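Long-range contact in endo-n-acetyl-beta-d-glucosaminidase (Hypocrea jecorina, PDB 4AC1), which cleaves within the chitobiose core of N-linked glycans as a family 18 glycoside hydrolase, and is held responsible for deglycosylating the fungus's own cellulases: residues G219-P224 / M253-F258. Numbering follows the deposited sequence.
Sequences GQLTTP and MGWEYF
Thr222 sets its hydroxyl against the chain just past the neighbouring strand: OG1 donates a 2.8 Å hydrogen bond to Glu256 O, slightly tilted from that carbonyl's plane. OG1 sits between its own backbone N and carbonyl carbon, which leaves CG2 to pack 3.8 Å from Gly254 CA. Threonine suits the place by offering both a donor and a methyl, and Gly254, having no side chain, lets that methyl lie directly on its CA. The Ser260 hydroxyl, which also lies against Tyr257 O, can share its proton with Glu256 O.

The parallel strands 216-221 and 251-255, joined through helix 232-246, form a beta-alpha-beta unit of the GH18 TIM barrel, the second of them pairing onward with strand 4-9 to close the ring. Their ladder runs through Gln220 N to Met253 O, a bent bond (140° at the hydrogen), Trp255 N to Gln220 O, much straighter at 167°, and Thr222 N to Trp255 O. A water lies 2.8 Å from Trp255 O and bridges it to Thr223 OG1.

Trp255, ending the last barrel strand and followed by a non-prolyl cis peptide, is a GH18 hallmark. Its indole, CG anti to the backbone N (chi1 -176°), rises from the sheet face that carries Leu221, whose CD2 approaches Trp255 CD1 obliquely at 4.3 Å. The ring also meets Tyr8 and stands near Asp125 and the zinc ligand Glu127, both of the family's DxDxE signature. On the same face, Met253 folds its flexible thioether over Gly219, which, without a side chain, admits SD of Met253 to 3.5 Å from Gly219 CA.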
loop_
_atom_site.group_PDB
_atom_site.type_symbol
_atom_site.label_atom_id
_atom_site.label_comp_id
_atom_site.label_asym_id
_atom_site.label_seq_id
_atom_site.Cartn_x
_atom_site.Cartn_y
_atom_site.Cartn_z
ATOM N N GLY A 219 4.327 -7.648 -2.897
ATOM C CA GLY A 219 2.918 -7.472 -3.163
ATOM C C GLY A 219 2.317 -8.618 -3.933
ATOM O O GLY A 219 2.927 -9.127 -4.888
ATOM N N GLN A 220 1.108 -8.983 -3.531
ATOM C CA GLN A 220 0.371 -10.127 -4.079
ATOM C C GLN A 220 -1.099 -9.813 -4.296
ATOM O O GLN A 220 -1.755 -9.194 -3.450
ATOM C CB GLN A 220 0.458 -11.303 -3.104
ATOM C CG GLN A 220 1.853 -11.895 -2.984
ATOM C CD GLN A 220 2.200 -12.733 -4.189
ATOM O OE1 GLN A 220 1.845 -13.910 -4.248
ATOM N NE2 GLN A 220 2.878 -12.134 -5.160
ATOM N N LEU A 221 -1.623 -10.255 -5.431
ATOM C CA LEU A 221 -3.066 -10.324 -5.589
ATOM C C LEU A 221 -3.622 -11.395 -4.645
ATOM O O LEU A 221 -3.052 -12.479 -4.518
ATOM C CB LEU A 221 -3.444 -10.662 -7.038
ATOM C CG LEU A 221 -3.117 -9.615 -8.102
ATOM C CD1 LEU A 221 -3.496 -10.150 -9.474
ATOM C CD2 LEU A 221 -3.830 -8.297 -7.842
ATOM N N THR A 222 -4.731 -11.093 -3.986
ATOM C CA THR A 222 -5.354 -12.058 -3.084
ATOM C C THR A 222 -6.307 -13.009 -3.811
ATOM O O THR A 222 -6.736 -14.023 -3.247
ATOM C CB THR A 222 -6.115 -11.367 -1.953
ATOM O OG1 THR A 222 -7.149 -10.556 -2.518
ATOM C CG2 THR A 222 -5.169 -10.515 -1.093
ATOM N N THR A 223 -6.638 -12.667 -5.057
ATOM C CA THR A 223 -7.516 -13.495 -5.900
ATOM C C THR A 223 -6.950 -13.487 -7.313
ATOM O O THR A 223 -6.154 -12.615 -7.645
ATOM C CB THR A 223 -8.951 -12.925 -6.018
ATOM O OG1 THR A 223 -8.924 -11.766 -6.859
ATOM C CG2 THR A 223 -9.544 -12.570 -4.664
ATOM N N PRO A 224 -7.386 -14.447 -8.166
ATOM C CA PRO A 224 -6.961 -14.471 -9.567
ATOM C C PRO A 224 -7.794 -13.546 -10.474
ATOM O O PRO A 224 -7.782 -13.701 -11.711
ATOM C CB PRO A 224 -7.111 -15.953 -9.960
ATOM C CG PRO A 224 -7.873 -16.605 -8.887
ATOM C CD PRO A 224 -8.231 -15.608 -7.830
ATOM N N MET A 253 2.286 -7.732 1.076
ATOM C CA MET A 253 1.032 -6.998 1.039
ATOM C C MET A 253 0.051 -7.715 0.133
ATOM O O MET A 253 0.446 -8.434 -0.787
ATOM C CB MET A 253 1.210 -5.509 0.671
ATOM C CG MET A 253 1.669 -5.182 -0.755
ATOM S SD MET A 253 0.391 -5.359 -2.028
ATOM C CE MET A 253 1.080 -4.245 -3.242
ATOM N N GLY A 254 -1.230 -7.540 0.433
ATOM C CA GLY A 254 -2.297 -8.154 -0.347
ATOM C C GLY A 254 -3.274 -7.138 -0.907
ATOM O O GLY A 254 -3.840 -6.324 -0.157
ATOM N N TRP A 255 -3.480 -7.199 -2.222
ATOM C CA TRP A 255 -4.533 -6.444 -2.916
ATOM C C TRP A 255 -5.658 -7.422 -3.307
ATOM O O TRP A 255 -5.434 -8.269 -4.173
ATOM C CB TRP A 255 -3.991 -5.749 -4.182
ATOM C CG TRP A 255 -5.074 -4.939 -4.784
ATOM C CD1 TRP A 255 -6.035 -5.364 -5.656
ATOM C CD2 TRP A 255 -5.382 -3.571 -4.480
ATOM N NE1 TRP A 255 -6.908 -4.343 -5.935
ATOM C CE2 TRP A 255 -6.535 -3.230 -5.217
ATOM C CE3 TRP A 255 -4.793 -2.601 -3.652
ATOM C CZ2 TRP A 255 -7.108 -1.949 -5.168
ATOM C CZ3 TRP A 255 -5.362 -1.328 -3.594
ATOM C CH2 TRP A 255 -6.505 -1.014 -4.357
ATOM N N GLU A 256 -6.846 -7.354 -2.702
ATOM C CA GLU A 256 -7.191 -6.518 -1.543
ATOM C C GLU A 256 -8.076 -7.375 -0.625
ATOM O O GLU A 256 -8.345 -8.553 -0.906
ATOM C CB GLU A 256 -7.933 -5.247 -1.980
ATOM C CG GLU A 256 -9.165 -5.539 -2.830
ATOM C CD GLU A 256 -10.325 -4.584 -2.585
ATOM O OE1 GLU A 256 -10.439 -3.999 -1.478
ATOM O OE2 GLU A 256 -11.142 -4.422 -3.516
ATOM N N TYR A 257 -8.548 -6.805 0.475
ATOM C CA TYR A 257 -9.093 -7.632 1.548
ATOM C C TYR A 257 -10.323 -8.486 1.224
ATOM O O TYR A 257 -10.293 -9.715 1.384
ATOM C CB TYR A 257 -9.404 -6.784 2.781
ATOM C CG TYR A 257 -10.073 -7.543 3.913
ATOM C CD1 TYR A 257 -9.434 -8.619 4.545
ATOM C CD2 TYR A 257 -11.343 -7.180 4.357
ATOM C CE1 TYR A 257 -10.046 -9.297 5.598
ATOM C CE2 TYR A 257 -11.970 -7.866 5.410
ATOM C CZ TYR A 257 -11.309 -8.917 6.028
ATOM O OH TYR A 257 -11.890 -9.603 7.076
ATOM N N PHE A 258 -11.403 -7.829 0.805
ATOM C CA PHE A 258 -12.769 -8.345 1.024
ATOM C C PHE A 258 -13.122 -9.700 0.413
ATOM O O PHE A 258 -14.040 -10.359 0.886
ATOM C CB PHE A 258 -13.826 -7.319 0.591
ATOM C CG PHE A 258 -14.173 -7.394 -0.863
ATOM C CD1 PHE A 258 -13.251 -7.007 -1.835
ATOM C CD2 PHE A 258 -15.424 -7.874 -1.265
ATOM C CE1 PHE A 258 -13.568 -7.080 -3.175
ATOM C CE2 PHE A 258 -15.752 -7.958 -2.607
ATOM C CZ PHE A 258 -14.832 -7.563 -3.561
HETATM O O HOH W 1 -7.040 -9.661 -5.994
#